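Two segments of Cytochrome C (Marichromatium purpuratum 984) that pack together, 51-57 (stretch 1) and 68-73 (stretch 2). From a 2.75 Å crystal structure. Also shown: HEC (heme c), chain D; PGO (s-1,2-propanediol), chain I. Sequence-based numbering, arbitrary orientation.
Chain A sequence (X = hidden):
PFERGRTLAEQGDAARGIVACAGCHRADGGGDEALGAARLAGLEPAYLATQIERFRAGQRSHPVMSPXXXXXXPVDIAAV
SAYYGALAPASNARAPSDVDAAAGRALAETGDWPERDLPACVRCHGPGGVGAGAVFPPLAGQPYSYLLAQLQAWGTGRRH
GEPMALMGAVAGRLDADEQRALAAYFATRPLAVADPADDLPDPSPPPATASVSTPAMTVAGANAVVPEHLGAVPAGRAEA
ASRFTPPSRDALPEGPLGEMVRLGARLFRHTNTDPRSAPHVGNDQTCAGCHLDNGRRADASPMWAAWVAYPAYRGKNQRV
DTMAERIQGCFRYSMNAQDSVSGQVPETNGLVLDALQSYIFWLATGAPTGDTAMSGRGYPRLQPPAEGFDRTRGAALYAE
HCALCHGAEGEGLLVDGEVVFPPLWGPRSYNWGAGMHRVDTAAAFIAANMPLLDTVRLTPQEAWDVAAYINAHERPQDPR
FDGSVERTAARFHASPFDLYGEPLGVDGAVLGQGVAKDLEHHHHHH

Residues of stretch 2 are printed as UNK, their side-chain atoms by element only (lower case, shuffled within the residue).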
ATOM      1  N   GLN A  51      18.594  47.620   9.126  1.00 40.39           N
ATOM      2  CA  GLN A  51      17.511  48.108   9.972  1.00 41.95           C
ATOM      3  C   GLN A  51      17.782  49.539  10.423  1.00 40.26           C
ATOM      4  O   GLN A  51      16.859  50.347  10.505  1.00 43.94           O
ATOM      5  CB  GLN A  51      17.299  47.181  11.178  1.00 39.47           C
ATOM      6  CG  GLN A  51      16.736  45.779  10.813  1.00 39.37           C
ATOM      7  CD  GLN A  51      15.640  45.862   9.788  1.00 44.21           C
ATOM      8  OE1 GLN A  51      14.676  46.622   9.955  1.00 39.85           O
ATOM      9  NE2 GLN A  51      15.806  45.128   8.685  1.00 42.55           N
ATOM     10  N   ILE A  52      19.026  49.870  10.765  1.00 44.31           N
ATOM     11  CA  ILE A  52      19.340  51.256  11.093  1.00 43.96           C
ATOM     12  C   ILE A  52      19.006  52.146   9.903  1.00 42.82           C
ATOM     13  O   ILE A  52      18.415  53.222  10.048  1.00 40.23           O
ATOM     14  CB  ILE A  52      20.811  51.371  11.541  1.00 42.38           C
ATOM     15  CG1 ILE A  52      20.965  50.759  12.943  1.00 44.52           C
ATOM     16  CG2 ILE A  52      21.252  52.801  11.609  1.00 43.61           C
ATOM     17  CD1 ILE A  52      22.377  50.406  13.357  1.00 41.98           C
ATOM     18  N   GLU A  53      19.326  51.688   8.706  1.00 38.46           N
ATOM     19  CA  GLU A  53      19.032  52.487   7.533  1.00 43.64           C
ATOM     20  C   GLU A  53      17.544  52.518   7.240  1.00 44.14           C
ATOM     21  O   GLU A  53      17.059  53.498   6.659  1.00 39.79           O
ATOM     22  CB  GLU A  53      19.827  51.968   6.330  1.00 46.35           C
ATOM     23  CG  GLU A  53      21.284  52.447   6.327  1.00 57.99           C
ATOM     24  CD  GLU A  53      22.230  51.637   5.385  1.00 83.36           C
ATOM     25  OE1 GLU A  53      21.752  50.771   4.604  1.00 82.94           O
ATOM     26  OE2 GLU A  53      23.472  51.877   5.429  1.00 87.41           O
ATOM     27  N   ARG A  54      16.799  51.477   7.638  1.00 42.40           N
ATOM     28  CA  ARG A  54      15.341  51.528   7.473  1.00 46.55           C
ATOM     29  C   ARG A  54      14.755  52.651   8.305  1.00 44.71           C
ATOM     30  O   ARG A  54      13.878  53.388   7.836  1.00 46.12           O
ATOM     31  CB  ARG A  54      14.672  50.212   7.879  1.00 40.74           C
ATOM     32  CG  ARG A  54      14.875  49.062   6.931  1.00 48.49           C
ATOM     33  CD  ARG A  54      13.630  48.222   6.730  1.00 50.34           C
ATOM     34  NE  ARG A  54      13.994  46.931   6.182  1.00 42.27           N
ATOM     35  CZ  ARG A  54      14.333  46.743   4.909  1.00 52.69           C
ATOM     36  NH1 ARG A  54      14.355  47.749   4.043  1.00 52.61           N
ATOM     37  NH2 ARG A  54      14.668  45.543   4.497  1.00 52.13           N
ATOM     38  N   PHE A  55      15.213  52.775   9.557  1.00 39.12           N
ATOM     39  CA  PHE A  55      14.781  53.861  10.421  1.00 38.73           C
ATOM     40  C   PHE A  55      15.073  55.203   9.752  1.00 48.24           C
ATOM     41  O   PHE A  55      14.221  56.094   9.721  1.00 58.95           O
ATOM     42  CB  PHE A  55      15.518  53.771  11.751  1.00 37.23           C
ATOM     43  CG  PHE A  55      14.947  52.809  12.735  1.00 38.39           C
ATOM     44  CD1 PHE A  55      13.782  53.095  13.401  1.00 41.63           C
ATOM     45  CD2 PHE A  55      15.620  51.636  13.048  1.00 45.00           C
ATOM     46  CE1 PHE A  55      13.279  52.228  14.328  1.00 43.96           C
ATOM     47  CE2 PHE A  55      15.114  50.747  13.972  1.00 38.80           C
ATOM     48  CZ  PHE A  55      13.946  51.031  14.604  1.00 50.09           C
ATOM     49  N   ARG A  56      16.272  55.343   9.184  1.00 38.87           N
ATOM     50  CA  ARG A  56      16.701  56.596   8.569  1.00 49.06           C
ATOM     51  C   ARG A  56      15.900  56.946   7.327  1.00 43.07           C
ATOM     52  O   ARG A  56      15.715  58.133   7.027  1.00 50.34           O
ATOM     53  CB  ARG A  56      18.191  56.493   8.248  1.00 42.89           C
ATOM     54  CG  ARG A  56      19.007  56.517   9.522  1.00 41.60           C
ATOM     55  CD  ARG A  56      20.330  55.908   9.334  1.00 53.41           C
ATOM     56  NE  ARG A  56      21.291  56.668   8.526  1.00 57.98           N
ATOM     57  CZ  ARG A  56      22.158  57.540   9.024  1.00 47.52           C
ATOM     58  NH1 ARG A  56      22.154  57.795  10.315  1.00 54.26           N
ATOM     59  NH2 ARG A  56      23.038  58.138   8.239  1.00 65.38           N
ATOM     60  N   ALA A  57      15.451  55.936   6.592  1.00 39.36           N
ATOM     61  CA  ALA A  57      14.676  56.069   5.369  1.00 32.83           C
ATOM     62  C   ALA A  57      13.169  56.247   5.605  1.00 44.11           C
ATOM     63  O   ALA A  57      12.428  56.561   4.659  1.00 40.61           O
ATOM     64  CB  ALA A  57      14.925  54.833   4.504  1.00 38.24           C
ATOM     65  N   UNK A  68      18.177  57.914  17.748  1.00 53.79           N
ATOM     66  CA  UNK A  68      19.520  57.351  17.834  1.00 52.05           C
ATOM     67  C   UNK A  68      19.972  56.781  16.504  1.00 48.17           C
ATOM     68  O   UNK A  68      21.164  56.827  16.186  1.00 49.64           O
ATOM     69  c   UNK A  68      20.673  58.775  20.660  1.00 53.31           C
ATOM     70  c   UNK A  68      19.559  56.297  18.909  1.00 42.50           C
ATOM     71  c   UNK A  68      19.574  57.937  20.863  1.00 54.15           C
ATOM     72  c   UNK A  68      19.035  56.836  20.148  1.00 47.53           C
ATOM     73  c   UNK A  68      20.101  59.938  22.705  1.00 49.45           C
ATOM     74  c   UNK A  68      19.023  59.138  22.928  1.00 47.45           C
ATOM     75  n   UNK A  68      17.776  57.185  21.968  1.00 54.08           N
ATOM     76  c   UNK A  68      17.939  56.418  20.840  1.00 51.85           C
ATOM     77  c   UNK A  68      20.927  59.764  21.585  1.00 58.47           C
ATOM     78  c   UNK A  68      18.767  58.134  21.999  1.00 52.43           C
ATOM     79  N   UNK A  69      19.039  56.314  15.686  1.00 43.38           N
ATOM     80  CA  UNK A  69      19.420  55.863  14.366  1.00 40.58           C
ATOM     81  C   UNK A  69      19.842  57.019  13.475  1.00 49.35           C
ATOM     82  O   UNK A  69      20.663  56.808  12.575  1.00 48.49           O
ATOM     83  c   UNK A  69      18.282  55.093  13.735  1.00 47.05           C
ATOM     84  N   UNK A  70      19.247  58.222  13.638  1.00 52.81           N
ATOM     85  CA  UNK A  70      19.622  59.332  12.753  1.00 57.15           C
ATOM     86  C   UNK A  70      20.958  59.963  13.152  1.00 54.28           C
ATOM     87  O   UNK A  70      21.682  60.474  12.284  1.00 48.54           O
ATOM     88  c   UNK A  70      18.512  60.392  12.704  1.00 51.64           C
ATOM     89  c   UNK A  70      18.550  61.452  13.819  1.00 60.69           C
ATOM     90  o   UNK A  70      17.328  63.103  12.494  1.00 47.73           O
ATOM     91  c   UNK A  70      17.528  62.595  13.649  1.00 66.01           C
ATOM     92  o   UNK A  70      16.947  62.979  14.707  1.00 56.12           O
ATOM     93  N   UNK A  71      21.330  59.875  14.432  1.00 45.64           N
ATOM     94  CA  UNK A  71      22.552  60.490  14.903  1.00 49.45           C
ATOM     95  C   UNK A  71      23.810  59.722  14.530  1.00 60.02           C
ATOM     96  O   UNK A  71      24.903  60.256  14.700  1.00 66.46           O
ATOM     97  c   UNK A  71      22.216  62.073  16.833  1.00 69.52           C
ATOM     98  c   UNK A  71      22.137  64.685  18.501  1.00104.87           C
ATOM     99  n   UNK A  71      21.500  63.533  18.730  1.00 98.79           N
ATOM    100  c   UNK A  71      22.525  60.662  16.422  1.00 52.58           C
ATOM    101  n   UNK A  71      23.323  64.708  17.883  1.00 82.80           N
ATOM    102  n   UNK A  71      21.582  65.826  18.894  1.00105.99           N
ATOM    103  c   UNK A  71      22.007  62.212  18.344  1.00 91.15           C
ATOM    104  N   UNK A  72      23.697  58.506  14.015  1.00 67.04           N
ATOM    105  CA  UNK A  72      24.871  57.725  13.645  1.00 58.58           C
ATOM    106  C   UNK A  72      25.448  58.216  12.320  1.00 54.00           C
ATOM    107  O   UNK A  72      24.718  58.649  11.425  1.00 58.91           O
ATOM    108  c   UNK A  72      23.616  54.184  14.491  1.00 46.95           C
ATOM    109  c   UNK A  72      25.122  55.607  15.885  1.00 47.09           C
ATOM    110  c   UNK A  72      24.511  56.237  13.523  1.00 47.98           C
ATOM    111  c   UNK A  72      24.050  55.584  14.813  1.00 39.21           C
ATOM    112  N   UNK A  73      26.768  58.194  12.215  1.00 58.65           N
ATOM    113  CA  UNK A  73      27.402  58.374  10.918  1.00 59.41           C
ATOM    114  C   UNK A  73      27.497  57.025  10.246  1.00 54.79           C
ATOM    115  O   UNK A  73      27.358  55.994  10.897  1.00 56.59           O
ATOM    116  c   UNK A  73      28.718  60.345  11.741  1.00 59.06           C
ATOM    117  c   UNK A  73      28.793  58.984  11.073  1.00 58.67           C
ATOM    118  o   UNK A  73      29.630  58.109  11.855  1.00 59.63           O
TER
HETATM  119 FE   HEC D1002       9.063  37.080   9.193  1.00 44.81          FE
HETATM  120  CHA HEC D1002      11.207  39.766   9.774  1.00 35.44           C
HETATM  121  CHB HEC D1002       7.745  37.451  12.418  1.00 32.87           C
HETATM  122  CHC HEC D1002       7.013  34.303   8.685  1.00 32.20           C
HETATM  123  CHD HEC D1002      10.167  36.896   5.894  1.00 36.95           C
HETATM  124  NA  HEC D1002       9.429  38.370  10.793  1.00 42.46           N
HETATM  125  C1A HEC D1002      10.313  39.359  10.829  1.00 32.16           C
HETATM  126  C2A HEC D1002      10.320  40.108  12.098  1.00 36.76           C
HETATM  127  C3A HEC D1002       9.279  39.437  12.882  1.00 45.70           C
HETATM  128  C4A HEC D1002       8.793  38.367  11.970  1.00 43.99           C
HETATM  129  CMA HEC D1002       8.848  39.785  14.279  1.00 37.15           C
HETATM  130  CAA HEC D1002      11.164  41.281  12.530  1.00 40.19           C
HETATM  131  CBA HEC D1002      12.414  40.769  13.229  1.00 35.92           C
HETATM  132  CGA HEC D1002      13.253  41.915  13.746  1.00 37.80           C
HETATM  133  O1A HEC D1002      14.406  41.671  14.157  1.00 32.71           O
HETATM  134  O2A HEC D1002      12.755  43.066  13.745  1.00 40.05           O
HETATM  135  NB  HEC D1002       7.646  36.066  10.340  1.00 34.36           N
HETATM  136  C1B HEC D1002       7.263  36.352  11.587  1.00 35.47           C
HETATM  137  C2B HEC D1002       6.230  35.419  12.107  1.00 35.37           C
HETATM  138  C3B HEC D1002       6.009  34.500  10.985  1.00 35.03           C
HETATM  139  C4B HEC D1002       6.935  35.002   9.957  1.00 33.65           C
HETATM  140  CMB HEC D1002       5.575  35.449  13.460  1.00 42.35           C
HETATM  141  CAB HEC D1002       5.096  33.312  10.876  1.00 38.77           C
HETATM  142  CBB HEC D1002       3.683  33.724  11.170  1.00 35.58           C
HETATM  143  NC  HEC D1002       8.668  35.818   7.589  1.00 34.68           N
HETATM  144  C1C HEC D1002       7.852  34.771   7.585  1.00 33.51           C
HETATM  145  C2C HEC D1002       7.809  34.064   6.289  1.00 34.95           C
HETATM  146  C3C HEC D1002       8.727  34.833   5.439  1.00 32.72           C
HETATM  147  C4C HEC D1002       9.192  35.899   6.365  1.00 33.58           C
HETATM  148  CMC HEC D1002       6.975  32.860   5.976  1.00 36.25           C
HETATM  149  CAC HEC D1002       9.188  34.614   4.015  1.00 30.56           C
HETATM  150  CBC HEC D1002       8.173  34.205   2.985  1.00 36.96           C
HETATM  151  ND  HEC D1002      10.434  38.132   8.043  1.00 34.27           N
HETATM  152  C1D HEC D1002      10.715  37.933   6.766  1.00 32.11           C
HETATM  153  C2D HEC D1002      11.731  38.867   6.244  1.00 29.41           C
HETATM  154  C3D HEC D1002      12.059  39.715   7.366  1.00 28.85           C
HETATM  155  C4D HEC D1002      11.187  39.162   8.440  1.00 38.73           C
HETATM  156  CMD HEC D1002      12.279  38.942   4.874  1.00 29.56           C
HETATM  157  CAD HEC D1002      13.047  40.856   7.388  1.00 39.77           C
HETATM  158  CBD HEC D1002      12.353  42.203   7.142  1.00 39.29           C
HETATM  159  CGD HEC D1002      13.351  43.313   6.880  1.00 42.14           C
HETATM  160  O1D HEC D1002      13.105  44.401   7.436  1.00 42.81           O
HETATM  161  O2D HEC D1002      14.363  43.110   6.155  1.00 43.59           O
HETATM  162  C1  PGO I1007      16.771  47.005   0.712  1.00 61.60           C
HETATM  163  C2  PGO I1007      16.291  45.560   0.941  1.00 74.05           C
HETATM  164  C3  PGO I1007      14.745  45.502   0.960  1.00 54.07           C
HETATM  165  O1  PGO I1007      15.675  47.906   1.045  1.00 70.37           O
HETATM  166  O2  PGO I1007      16.832  44.975   2.158  1.00 60.00           O

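Position 68 carries ten side-chain atoms, nine carbons and one nitrogen: a single carbon leads into fused five- and six-membered rings, with the nitrogen in the smaller ring. The side chain is out of reach of stretch 1 and takes no part in the contact. The ring system is an indole, so the residue is Trp68.

Position 69 has one side-chain carbon and nothing beyond it. This CB points toward stretch 1 and lies 3.7 Å from Phe55 CB and 4.3 Å from Ile52 CG2. A lone methyl identifies Ala69. The backbones are close here, with Ile52 CA and Ala69 CA 5.7 Å apart, and Ala69 CB lies 4.1 Å from Ile52 O.

Position 70 shows three carbons in an unbranched chain, the third bearing two oxygens. CA-to-CB points sideways and the end of the side chain leads away, so the carboxylate forms no salt bridge with Arg56. A carboxylate at that distance from the backbone makes this Glu70. The approach is through the backbone, with Arg56 NH1 3.4 Å from Glu70 O.

Position 71 has three carbons, a nitrogen, and then a carbon carrying two more nitrogens. Its CA-to-CB bond points away, and the side chain makes no contact with stretch 1. This guanidinium belongs to Arg71.

Position 72 has four carbons, forked at the second, with no heteroatom. One tip of the fork lies 4.0 Å from Ile52 CG2, an apolar contact between two buried residues. The residue is Leu72, with chi1 at m and chi2 at t, and the tip is CD1. The helix has given way to loop here, and psi has opened to 144°.

Position 73 has one carbon carrying an oxygen and a second carbon. It points away from stretch 1, and its side chain caps a backbone nitrogen just past the stretch. The branched pattern is that of Thr73.

The contact combines a small apolar patch with a polar clasp, burying 272 Å² in total. Ile52 and Phe55 point their CA-to-CB bonds toward stretch 2, where Ala69 meets both and Leu72 meets Ile52. Arg56 starts sideways, but its chain bends through chi3 of 71° and brings NH1 to the other backbone. Arg56 NH1 donates to Ala69 O at 2.9 Å (157°) and to Leu72 O at 2.9 Å (143°), both acceptors lying at the guanidinium edge, near its plane. One arginine thus ties the last part of the helix to the loop that follows, using main-chain carbonyls and no acidic partner.

Stretch 2 68-73: WAERLT
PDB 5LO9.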